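Local atomic coordinates of Pbp related beta-lactamase (Pyrococcus abyssi, PDB entry 2QMI), a protein that probably acts as a serine peptidase of the penicillin-binding protein and beta-lactamase family, assembled into a self-compartmentalizing octamer. Residues Y389-G394 with T398-L403; E367-G372 with T376-V381; C415-L418 with K423-A426; V435-I438 with R443-K446. All blocks are in the same frame, centred on the assembly; numbering follows the deposited sequence.

Interaction 1 (Y389-G394 with T398-L403)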
loop_
_atom_site.group_PDB
_atom_site.type_symbol
_atom_site.label_atom_id
_atom_site.label_comp_id
_atom_site.label_asym_id
_atom_site.label_seq_id
_atom_site.Cartn_x
_atom_site.Cartn_y
_atom_site.Cartn_z
ATOM N N TYR A 389 -26.441 9.758 -10.089
ATOM C CA TYR A 389 -25.138 10.368 -10.315
ATOM C C TYR A 389 -24.546 9.978 -11.656
ATOM O O TYR A 389 -24.513 8.800 -12.008
ATOM C CB TYR A 389 -24.153 9.970 -9.213
ATOM C CG TYR A 389 -24.418 10.603 -7.859
ATOM C CD1 TYR A 389 -25.104 9.909 -6.854
ATOM C CD2 TYR A 389 -23.965 11.894 -7.578
ATOM C CE1 TYR A 389 -25.329 10.492 -5.597
ATOM C CE2 TYR A 389 -24.186 12.482 -6.337
ATOM C CZ TYR A 389 -24.866 11.782 -5.351
ATOM O OH TYR A 389 -25.077 12.390 -4.133
ATOM N N LEU A 390 -24.080 10.975 -12.402
ATOM C CA LEU A 390 -23.451 10.741 -13.696
ATOM C C LEU A 390 -21.976 11.121 -13.577
ATOM O O LEU A 390 -21.649 12.288 -13.355
ATOM C CB LEU A 390 -24.126 11.589 -14.771
ATOM C CG LEU A 390 -23.540 11.495 -16.180
ATOM C CD1 LEU A 390 -23.480 10.037 -16.625
ATOM C CD2 LEU A 390 -24.401 12.309 -17.130
ATOM N N ARG A 391 -21.084 10.143 -13.713
ATOM C CA ARG A 391 -19.653 10.417 -13.603
ATOM C C ARG A 391 -18.868 10.039 -14.859
ATOM O O ARG A 391 -19.264 9.153 -15.619
ATOM C CB ARG A 391 -19.060 9.677 -12.399
ATOM C CG ARG A 391 -17.672 10.182 -12.004
ATOM C CD ARG A 391 -16.899 9.149 -11.196
ATOM N NE ARG A 391 -16.734 7.921 -11.968
ATOM C CZ ARG A 391 -15.983 6.889 -11.588
ATOM N NH1 ARG A 391 -15.319 6.935 -10.435
ATOM N NH2 ARG A 391 -15.897 5.808 -12.360
ATOM N N ALA A 392 -17.739 10.711 -15.057
ATOM C CA ALA A 392 -16.895 10.465 -16.217
ATOM C C ALA A 392 -15.744 9.505 -15.915
ATOM O O ALA A 392 -14.995 9.700 -14.952
ATOM C CB ALA A 392 -16.348 11.782 -16.730
ATOM N N LEU A 393 -15.604 8.460 -16.726
ATOM C CA LEU A 393 -14.507 7.527 -16.524
ATOM C C LEU A 393 -13.236 8.315 -16.836
ATOM O O LEU A 393 -13.308 9.503 -17.149
ATOM C CB LEU A 393 -14.627 6.318 -17.461
ATOM C CG LEU A 393 -15.547 5.172 -17.028
ATOM C CD1 LEU A 393 -16.949 5.690 -16.763
ATOM C CD2 LEU A 393 -15.554 4.088 -18.113
ATOM N N GLY A 394 -12.083 7.661 -16.761
ATOM C CA GLY A 394 -10.832 8.351 -17.024
ATOM C C GLY A 394 -10.184 8.718 -15.700
ATOM O O GLY A 394 -10.724 9.527 -14.938
ATOM N N THR A 398 -11.948 12.352 -14.295
ATOM C CA THR A 398 -13.205 11.764 -13.821
ATOM C C THR A 398 -13.967 12.739 -12.919
ATOM O O THR A 398 -13.557 12.981 -11.784
ATOM C CB THR A 398 -12.940 10.449 -13.026
ATOM O OG1 THR A 398 -14.179 9.913 -12.536
ATOM C CG2 THR A 398 -12.010 10.711 -11.848
ATOM N N TYR A 399 -15.067 13.308 -13.419
ATOM C CA TYR A 399 -15.867 14.241 -12.613
ATOM C C TYR A 399 -17.300 13.719 -12.408
ATOM O O TYR A 399 -17.761 12.861 -13.168
ATOM C CB TYR A 399 -15.878 15.639 -13.257
ATOM C CG TYR A 399 -16.688 15.754 -14.529
ATOM C CD1 TYR A 399 -16.437 14.921 -15.622
ATOM C CD2 TYR A 399 -17.706 16.712 -14.647
ATOM C CE1 TYR A 399 -17.182 15.035 -16.807
ATOM C CE2 TYR A 399 -18.455 16.833 -15.827
ATOM C CZ TYR A 399 -18.189 15.993 -16.901
ATOM O OH TYR A 399 -18.929 16.100 -18.067
ATOM N N THR A 400 -17.995 14.238 -11.387
ATOM C CA THR A 400 -19.359 13.793 -11.054
ATOM C C THR A 400 -20.453 14.867 -10.990
ATOM O O THR A 400 -20.214 15.991 -10.532
ATOM C CB THR A 400 -19.366 13.042 -9.709
ATOM O OG1 THR A 400 -18.661 11.804 -9.854
ATOM C CG2 THR A 400 -20.796 12.754 -9.244
ATOM N N ILE A 401 -21.658 14.488 -11.432
ATOM C CA ILE A 401 -22.825 15.372 -11.450
ATOM C C ILE A 401 -24.017 14.763 -10.702
ATOM O O ILE A 401 -24.309 13.568 -10.849
ATOM C CB ILE A 401 -23.299 15.636 -12.898
ATOM C CG1 ILE A 401 -22.222 16.380 -13.680
ATOM C CG2 ILE A 401 -24.603 16.424 -12.893
ATOM C CD1 ILE A 401 -22.602 16.647 -15.125
ATOM N N PRO A 402 -24.718 15.579 -9.887
ATOM C CA PRO A 402 -25.888 15.122 -9.127
ATOM C C PRO A 402 -27.161 15.407 -9.919
ATOM O O PRO A 402 -27.408 16.551 -10.296
ATOM C CB PRO A 402 -25.813 15.955 -7.853
ATOM C CG PRO A 402 -25.327 17.274 -8.380
ATOM C CD PRO A 402 -24.224 16.868 -9.356
ATOM N N LEU A 403 -27.960 14.375 -10.176
ATOM C CA LEU A 403 -29.206 14.542 -10.930
ATOM C C LEU A 403 -30.465 14.259 -10.104
ATOM O O LEU A 403 -30.574 13.222 -9.440
ATOM C CB LEU A 403 -29.207 13.634 -12.161
ATOM C CG LEU A 403 -28.110 13.824 -13.212
ATOM C CD1 LEU A 403 -28.335 12.821 -14.332
ATOM C CD2 LEU A 403 -28.131 15.244 -13.763
#

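Interaction 2 (E367-G372 with T376-V381)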
loop_
_atom_site.group_PDB
_atom_site.type_symbol
_atom_site.label_atom_id
_atom_site.label_comp_id
_atom_site.label_asym_id
_atom_site.label_seq_id
_atom_site.Cartn_x
_atom_site.Cartn_y
_atom_site.Cartn_z
ATOM N N GLU A 367 -28.943 2.595 -14.261
ATOM C CA GLU A 367 -27.556 2.378 -13.853
ATOM C C GLU A 367 -26.826 1.555 -14.905
ATOM O O GLU A 367 -27.428 0.707 -15.572
ATOM C CB GLU A 367 -27.485 1.646 -12.508
ATOM C CG GLU A 367 -28.167 2.373 -11.350
ATOM C CD GLU A 367 -28.062 1.599 -10.043
ATOM O OE1 GLU A 367 -28.380 0.388 -10.055
ATOM O OE2 GLU A 367 -27.665 2.197 -9.013
ATOM N N GLY A 368 -25.525 1.807 -15.033
ATOM C CA GLY A 368 -24.708 1.099 -16.003
ATOM C C GLY A 368 -23.621 1.972 -16.613
ATOM O O GLY A 368 -23.338 3.066 -16.116
ATOM N N ARG A 369 -23.000 1.482 -17.685
ATOM C CA ARG A 369 -21.934 2.214 -18.369
ATOM C C ARG A 369 -22.503 2.772 -19.669
ATOM O O ARG A 369 -23.209 2.075 -20.389
ATOM C CB ARG A 369 -20.746 1.276 -18.648
ATOM C CG ARG A 369 -19.558 1.923 -19.377
ATOM C CD ARG A 369 -18.271 1.133 -19.121
ATOM N NE ARG A 369 -17.115 1.618 -19.875
ATOM C CZ ARG A 369 -16.985 1.536 -21.200
ATOM N NH1 ARG A 369 -17.942 0.987 -21.940
ATOM N NH2 ARG A 369 -15.886 1.996 -21.790
ATOM N N TYR A 370 -22.202 4.032 -19.953
ATOM C CA TYR A 370 -22.700 4.704 -21.152
ATOM C C TYR A 370 -21.565 5.139 -22.079
ATOM O O TYR A 370 -20.558 5.680 -21.616
ATOM C CB TYR A 370 -23.524 5.933 -20.744
ATOM C CG TYR A 370 -24.862 5.597 -20.126
ATOM C CD1 TYR A 370 -26.030 5.658 -20.878
ATOM C CD2 TYR A 370 -24.955 5.193 -18.788
ATOM C CE1 TYR A 370 -27.262 5.328 -20.319
ATOM C CE2 TYR A 370 -26.180 4.861 -18.222
ATOM C CZ TYR A 370 -27.328 4.933 -18.992
ATOM O OH TYR A 370 -28.545 4.629 -18.434
ATOM N N MET A 371 -21.743 4.918 -23.382
ATOM C CA MET A 371 -20.730 5.285 -24.379
ATOM C C MET A 371 -21.216 6.324 -25.386
ATOM O O MET A 371 -22.392 6.359 -25.754
ATOM C CB MET A 371 -20.272 4.058 -25.176
ATOM C CG MET A 371 -19.736 2.933 -24.347
ATOM S SD MET A 371 -18.466 3.534 -23.250
ATOM C CE MET A 371 -17.024 3.498 -24.357
ATOM N N GLY A 372 -20.288 7.156 -25.846
ATOM C CA GLY A 372 -20.632 8.159 -26.831
ATOM C C GLY A 372 -20.535 7.538 -28.212
ATOM O O GLY A 372 -20.426 6.312 -28.342
ATOM N N THR A 376 -16.318 7.205 -27.999
ATOM C CA THR A 376 -15.405 8.319 -27.753
ATOM C C THR A 376 -15.291 8.669 -26.269
ATOM O O THR A 376 -14.186 8.754 -25.725
ATOM C CB THR A 376 -15.836 9.588 -28.506
ATOM O OG1 THR A 376 -17.219 9.847 -28.247
ATOM C CG2 THR A 376 -15.599 9.429 -30.002
ATOM N N ILE A 377 -16.429 8.893 -25.620
ATOM C CA ILE A 377 -16.430 9.226 -24.198
ATOM C C ILE A 377 -17.198 8.181 -23.408
ATOM O O ILE A 377 -18.173 7.606 -23.904
ATOM C CB ILE A 377 -17.036 10.624 -23.939
ATOM C CG1 ILE A 377 -18.411 10.742 -24.607
ATOM C CG2 ILE A 377 -16.085 11.698 -24.454
ATOM C CD1 ILE A 377 -19.056 12.095 -24.419
ATOM N N LYS A 378 -16.752 7.939 -22.177
ATOM C CA LYS A 378 -17.368 6.929 -21.314
ATOM C C LYS A 378 -17.876 7.493 -19.991
ATOM O O LYS A 378 -17.171 8.262 -19.317
ATOM C CB LYS A 378 -16.362 5.809 -21.007
ATOM C CG LYS A 378 -15.517 5.365 -22.188
ATOM C CD LYS A 378 -14.413 6.368 -22.503
ATOM C CE LYS A 378 -13.681 5.989 -23.791
ATOM N NZ LYS A 378 -13.118 4.607 -23.706
ATOM N N PHE A 379 -19.089 7.083 -19.620
ATOM C CA PHE A 379 -19.729 7.519 -18.383
ATOM C C PHE A 379 -20.369 6.338 -17.669
ATOM O O PHE A 379 -20.725 5.346 -18.296
ATOM C CB PHE A 379 -20.843 8.520 -18.681
ATOM C CG PHE A 379 -20.362 9.848 -19.174
ATOM C CD1 PHE A 379 -20.212 10.914 -18.297
ATOM C CD2 PHE A 379 -20.089 10.046 -20.524
ATOM C CE1 PHE A 379 -19.803 12.163 -18.758
ATOM C CE2 PHE A 379 -19.678 11.291 -20.996
ATOM C CZ PHE A 379 -19.535 12.352 -20.112
ATOM N N GLU A 380 -20.518 6.450 -16.353
ATOM C CA GLU A 380 -21.182 5.405 -15.593
ATOM C C GLU A 380 -22.258 6.036 -14.727
ATOM O O GLU A 380 -22.020 7.043 -14.061
ATOM C CB GLU A 380 -20.214 4.622 -14.703
ATOM C CG GLU A 380 -20.963 3.724 -13.713
ATOM C CD GLU A 380 -20.387 2.324 -13.592
ATOM O OE1 GLU A 380 -19.357 2.156 -12.890
ATOM O OE2 GLU A 380 -20.969 1.393 -14.206
ATOM N N VAL A 381 -23.450 5.449 -14.762
ATOM C CA VAL A 381 -24.557 5.938 -13.965
ATOM C C VAL A 381 -24.788 5.022 -12.762
ATOM O O VAL A 381 -24.933 3.805 -12.899
ATOM C CB VAL A 381 -25.848 6.031 -14.803
ATOM C CG1 VAL A 381 -27.044 6.281 -13.902
ATOM C CG2 VAL A 381 -25.719 7.160 -15.814
#

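Interaction 3 (C415-L418 with K423-A426)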
loop_
_atom_site.group_PDB
_atom_site.type_symbol
_atom_site.label_atom_id
_atom_site.label_comp_id
_atom_site.label_asym_id
_atom_site.label_seq_id
_atom_site.Cartn_x
_atom_site.Cartn_y
_atom_site.Cartn_z
ATOM N N CYS A 415 -34.343 14.182 -15.542
ATOM C CA CYS A 415 -33.654 14.686 -14.361
ATOM C C CYS A 415 -33.095 16.064 -14.644
ATOM O O CYS A 415 -33.099 16.524 -15.788
ATOM C CB CYS A 415 -32.490 13.774 -13.971
ATOM S SG CYS A 415 -32.934 12.070 -13.713
ATOM N N TYR A 416 -32.604 16.714 -13.598
ATOM C CA TYR A 416 -32.021 18.039 -13.740
ATOM C C TYR A 416 -30.967 18.213 -12.674
ATOM O O TYR A 416 -31.025 17.581 -11.615
ATOM C CB TYR A 416 -33.094 19.121 -13.586
ATOM C CG TYR A 416 -33.623 19.283 -12.178
ATOM C CD1 TYR A 416 -32.948 20.072 -11.245
ATOM C CD2 TYR A 416 -34.798 18.645 -11.775
ATOM C CE1 TYR A 416 -33.429 20.228 -9.945
ATOM C CE2 TYR A 416 -35.291 18.793 -10.469
ATOM C CZ TYR A 416 -34.597 19.589 -9.564
ATOM O OH TYR A 416 -35.073 19.750 -8.278
ATOM N N THR A 417 -29.996 19.067 -12.962
ATOM C CA THR A 417 -28.933 19.345 -12.022
ATOM C C THR A 417 -28.790 20.853 -11.955
ATOM O O THR A 417 -29.672 21.577 -12.421
ATOM C CB THR A 417 -27.618 18.734 -12.474
ATOM O OG1 THR A 417 -26.634 18.927 -11.449
ATOM C CG2 THR A 417 -27.153 19.381 -13.776
ATOM N N LEU A 418 -27.684 21.329 -11.390
ATOM C CA LEU A 418 -27.470 22.766 -11.271
ATOM C C LEU A 418 -26.455 23.282 -12.284
ATOM O O LEU A 418 -25.360 22.727 -12.426
ATOM C CB LEU A 418 -27.020 23.115 -9.852
ATOM C CG LEU A 418 -27.674 24.381 -9.280
ATOM C CD1 LEU A 418 -27.255 25.592 -10.111
ATOM C CD2 LEU A 418 -29.203 24.229 -9.270
ATOM N N LYS A 423 -31.765 25.222 -13.556
ATOM C CA LYS A 423 -31.770 23.775 -13.714
ATOM C C LYS A 423 -31.558 23.333 -15.163
ATOM O O LYS A 423 -32.246 23.790 -16.084
ATOM C CB LYS A 423 -33.070 23.179 -13.155
ATOM C CG LYS A 423 -34.340 23.802 -13.692
ATOM C CD LYS A 423 -35.571 23.010 -13.248
ATOM C CE LYS A 423 -35.761 22.982 -11.742
ATOM N NZ LYS A 423 -36.993 22.202 -11.385
ATOM N N MET A 424 -30.574 22.453 -15.344
ATOM C CA MET A 424 -30.208 21.890 -16.641
ATOM C C MET A 424 -30.695 20.433 -16.615
ATOM O O MET A 424 -30.461 19.717 -15.640
ATOM C CB MET A 424 -28.688 21.965 -16.813
ATOM C CG MET A 424 -28.192 21.632 -18.200
ATOM S SD MET A 424 -26.435 22.048 -18.414
ATOM C CE MET A 424 -25.647 20.534 -17.710
ATOM N N TYR A 425 -31.356 19.983 -17.678
ATOM C CA TYR A 425 -31.906 18.632 -17.683
ATOM C C TYR A 425 -31.191 17.530 -18.449
ATOM O O TYR A 425 -30.445 17.774 -19.401
ATOM C CB TYR A 425 -33.351 18.666 -18.180
ATOM C CG TYR A 425 -34.237 19.670 -17.486
ATOM C CD1 TYR A 425 -34.045 21.047 -17.669
ATOM C CD2 TYR A 425 -35.293 19.249 -16.677
ATOM C CE1 TYR A 425 -34.890 21.978 -17.064
ATOM C CE2 TYR A 425 -36.144 20.171 -16.066
ATOM C CZ TYR A 425 -35.940 21.531 -16.266
ATOM O OH TYR A 425 -36.809 22.442 -15.688
ATOM N N ALA A 426 -31.464 16.303 -18.015
ATOM C CA ALA A 426 -30.936 15.095 -18.638
ATOM C C ALA A 426 -32.165 14.215 -18.887
ATOM O O ALA A 426 -33.169 14.338 -18.182
ATOM C CB ALA A 426 -29.957 14.392 -17.699
#

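Interaction 4 (V435-I438 with R443-K446)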
loop_
_atom_site.group_PDB
_atom_site.type_symbol
_atom_site.label_atom_id
_atom_site.label_comp_id
_atom_site.label_asym_id
_atom_site.label_seq_id
_atom_site.Cartn_x
_atom_site.Cartn_y
_atom_site.Cartn_z
ATOM N N VAL A 435 -30.756 1.762 -23.181
ATOM C CA VAL A 435 -31.091 3.089 -22.655
ATOM C C VAL A 435 -30.294 4.225 -23.305
ATOM O O VAL A 435 -29.068 4.162 -23.389
ATOM C CB VAL A 435 -30.858 3.143 -21.120
ATOM C CG1 VAL A 435 -31.098 4.553 -20.590
ATOM C CG2 VAL A 435 -31.773 2.154 -20.422
ATOM N N ASP A 436 -30.999 5.259 -23.760
ATOM C CA ASP A 436 -30.360 6.427 -24.375
ATOM C C ASP A 436 -30.363 7.598 -23.399
ATOM O O ASP A 436 -31.421 7.995 -22.905
ATOM C CB ASP A 436 -31.100 6.889 -25.639
ATOM C CG ASP A 436 -31.002 5.902 -26.774
ATOM O OD1 ASP A 436 -31.897 5.033 -26.889
ATOM O OD2 ASP A 436 -30.030 5.998 -27.548
ATOM N N LEU A 437 -29.185 8.149 -23.129
ATOM C CA LEU A 437 -29.068 9.291 -22.231
ATOM C C LEU A 437 -28.754 10.544 -23.049
ATOM O O LEU A 437 -27.794 10.576 -23.811
ATOM C CB LEU A 437 -27.962 9.055 -21.192
ATOM C CG LEU A 437 -27.559 10.269 -20.344
ATOM C CD1 LEU A 437 -28.774 10.868 -19.664
ATOM C CD2 LEU A 437 -26.534 9.857 -19.321
ATOM N N ILE A 438 -29.587 11.565 -22.905
ATOM C CA ILE A 438 -29.380 12.821 -23.613
ATOM C C ILE A 438 -29.093 13.856 -22.538
ATOM O O ILE A 438 -29.987 14.221 -21.777
ATOM C CB ILE A 438 -30.638 13.284 -24.382
ATOM C CG1 ILE A 438 -31.125 12.192 -25.341
ATOM C CG2 ILE A 438 -30.330 14.583 -25.121
ATOM C CD1 ILE A 438 -30.142 11.812 -26.431
ATOM N N ARG A 443 -24.992 12.589 -26.361
ATOM C CA ARG A 443 -25.906 11.461 -26.483
ATOM C C ARG A 443 -25.030 10.297 -26.021
ATOM O O ARG A 443 -23.899 10.153 -26.485
ATOM C CB ARG A 443 -26.358 11.203 -27.925
ATOM C CG ARG A 443 -27.142 9.885 -28.031
ATOM C CD ARG A 443 -27.623 9.546 -29.440
ATOM N NE ARG A 443 -28.413 8.314 -29.441
ATOM C CZ ARG A 443 -28.994 7.784 -30.516
ATOM N NH1 ARG A 443 -28.884 8.369 -31.698
ATOM N NH2 ARG A 443 -29.695 6.666 -30.406
ATOM N N LEU A 444 -25.545 9.486 -25.106
ATOM C CA LEU A 444 -24.800 8.348 -24.570
ATOM C C LEU A 444 -25.694 7.104 -24.541
ATOM O O LEU A 444 -26.882 7.192 -24.230
ATOM C CB LEU A 444 -24.313 8.680 -23.156
ATOM C CG LEU A 444 -23.447 9.940 -23.049
ATOM C CD1 LEU A 444 -23.341 10.386 -21.599
ATOM C CD2 LEU A 444 -22.075 9.660 -23.639
ATOM N N ILE A 445 -25.124 5.947 -24.859
ATOM C CA ILE A 445 -25.909 4.720 -24.882
ATOM C C ILE A 445 -25.334 3.651 -23.963
ATOM O O ILE A 445 -24.190 3.216 -24.133
ATOM C CB ILE A 445 -26.003 4.160 -26.314
ATOM C CG1 ILE A 445 -26.562 5.236 -27.251
ATOM C CG2 ILE A 445 -26.885 2.901 -26.330
ATOM C CD1 ILE A 445 -26.533 4.843 -28.721
ATOM N N LYS A 446 -26.144 3.232 -22.996
ATOM C CA LYS A 446 -25.753 2.225 -22.008
ATOM C C LYS A 446 -25.167 0.945 -22.606
ATOM O O LYS A 446 -25.724 0.383 -23.544
ATOM C CB LYS A 446 -26.963 1.873 -21.141
ATOM C CG LYS A 446 -26.832 0.573 -20.349
ATOM C CD LYS A 446 -26.501 0.807 -18.884
ATOM C CE LYS A 446 -27.582 1.643 -18.217
ATOM N NZ LYS A 446 -28.948 1.120 -18.522
#

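Interaction 1 (Y389-G394 with T398-L403)
Thr398 opens the contact with its hydroxyl: OG1 donates to Ala392 O over 2.6 Å, almost in line with the C=O bond. OG1 reaches that carbonyl because it stands anti to the backbone nitrogen (chi1 178°). The same oxygen lies over one face of the Arg391 guanidinium, too badly angled for a hydrogen bond with NE. Next, Tyr399 accepts the N-H of Ala392 at its carbonyl O (2.9 Å), while its ring, swung back toward the partner strand, brings CD1 to 3.3 Å from Ala392 CB. Thr400 pairs with Arg391 across a non-hydrogen-bonded site, and its methyl CG2 sits 3.7 Å from Tyr389 CD2. Ile401 and Leu390 then form the hydrogen-bonded pair, N to O in both directions, with Ile401 N 2.9 Å from Leu390 O. Their side chains share one face of the sheet, where Phe439 touches each of them. Pro402 closes on the other face, its CB 4.1 Å from Tyr389 CE2; there Tyr389 also packs on Pro402 of the second subunit, and Pro402 on that subunit's Tyr389. Leu403 brings CD1 to the CB of Leu390 on the inner side. The whole is an antiparallel beta hairpin in the closed eight-stranded barrel of the octamerisation domain, with Leu390 and Leu403 inward and Tyr389 and Pro402 at a subunit interface.

Interaction 2 (E367-G372 with T376-V381)
Tyr370 and Phe379 face each other as a hydrogen-bonded antiparallel pair. Tyr370 N gives its hydrogen to Phe379 O at 2.6 Å, and Phe379 N returns one to Tyr370 O. Two residues back along the first strand, Gly368 and Val381 make the same reciprocal exchange, and Gly372 N adds a bond to Ile377 O. On the side of the sheet carrying Tyr370 and Val381, tyrosine CE2 comes 3.4 Å from Val381 CG2. Placing CG anti to the carbonyl carbon (chi1 -72°) sends the tyrosine back along its strand toward that valine.

The other face is polar and more open. Arg369 and Lys378 run alongside one another in the same direction, the arginine extended from CG to NE, and Arg369 NH2 comes 3.4 Å from Lys378 CG. Their charged ends, Arg369 NH2 and Lys378 NZ, are 4.3 Å apart, which may be mildly unfavourable, though Arg369 NH1 makes a weak hydrogen bond to Ser447 OG. Met371 bends across the lysine, although its exact position is doubtful.

Partners further out fix several ends: Tyr370 OH is hydrogen-bonded to Val366 O, Glu367 OE2 to Val383 N, and Thr376 OG1 to Leu114 O of the second subunit. This is the first hairpin of the barrel. Strand 378-384 continues the sheet into strand 387-392, whose Leu390 and Ala392 pack on Phe379, while strand 442-446 borders strand 368-371 and lays Leu444 against Tyr370.

Interaction 3 (C415-L418 with K423-A426)
Tyr416 and Lys423 meet on one face of an antiparallel beta hairpin, strands 412-419 and 422-431, in the barrel of the octamerisation domain. Starting at Tyr416 CB, the first neighbour is the ring of Tyr425: CB lies over one of its faces, 4.1 Å from the centroid and off toward the rim, a CH-pi contact. CG then stands between the backbone nitrogen and the carbonyl carbon (chi1 71°), which turns the ring over Lys423. CD1 comes within 3.6 Å of Lys423 CB. Beyond it, the lysine chain bends at chi3 and passes over the ring, with CE above its centre and NZ 4.0 Å from the Tyr416 centroid, 15° from the ring normal, a cation-pi contact. Glu406 offers that ammonium a long, weak ion pair as well. At the tip, Tyr416 OH is hydrogen-bonded to the OH of Tyr416 of the second subunit, so the ring that carries the lysine on one face extends to the interface.

Along the backbone, Cys415 exchanges N-H...O bonds with Ala426, and Thr417 with Met424. On the face of Cys415, Thr417, Met424 and Ala426, Thr417 OG1 is hydrogen-bonded to Pro402 O, tying the hairpin to strand 400-408. Of the two bonds between Thr417 and Met424, Thr417 N to Met424 O measures 2.8 Å and Met424 N to Thr417 O 3.2 Å.

Interaction 4 (V435-I438 with R443-K446)
Val435 begins the pairing with its carbonyl O, which takes the N-H of Lys446 at an N to O distance of 3.1 Å. Its methyl CG2 lies 3.6 Å from Lys446 NZ, since the lysine chain folds back on itself through three successive bends; NZ is hydrogen-bonded to Lys365 O.

Asp436 comes next, on the face it shares with Arg443 and Ile445. Its OD2 forms a salt bridge with Arg443 NH2 at 3.0 Å, a bond of 160°, and a weak second bond to NE at 3.4 Å from the same OD2. OD2 lies at the guanidinium edge, near its plane, but is itself met from above the carboxylate, the two planes being 49° apart. The arginine gets there by full extension from CG to NE, running beside the aspartate. Arg443 NH1 is hydrogen-bonded to Trp149 O of the second subunit, and that tryptophan also makes a cation-pi contact with the arginine, so Asp436 probably helps to hold the arginine that reaches the interface. Ile445 CG1 flanks the same OD2 at 3.6 Å.

Leu437 turns to the opposite face and forms the hydrogen-bonded pair with Leu444: Leu437 N to Leu444 O is 2.7 Å. The two leucines lie side by side, CD2 of Leu437 at 4.0 Å from CD1 of Leu444. Ile438 finally lays CD1 against the CG of Arg443. The arrangement is an antiparallel beta hairpin, the last of the closed barrel, apolar inside, with Leu437 and Leu444 pointing to the interior, and with the Asp436-Arg443 salt bridge outside.

How the interactions relate
From the N terminus, each contact closes its own short hairpin loop: interaction 2 first, then interaction 1, interaction 3 and interaction 4. They follow in series, and none encloses or crosses another. Neighbouring strands join them: 378-384 beside 387-392 links interactions 2 and 1, 400-408 beside 412-419 links 1 and 3, and 422-431 beside 434-439 links 3 and 4. The ring is completed where Met371 O meets Ile445 N at 2.9 Å, a probable hydrogen bond between interactions 2 and 4. Across the interior, Leu390 of interaction 1 packs on Leu437 of interaction 4. All four contacts also touch another subunit.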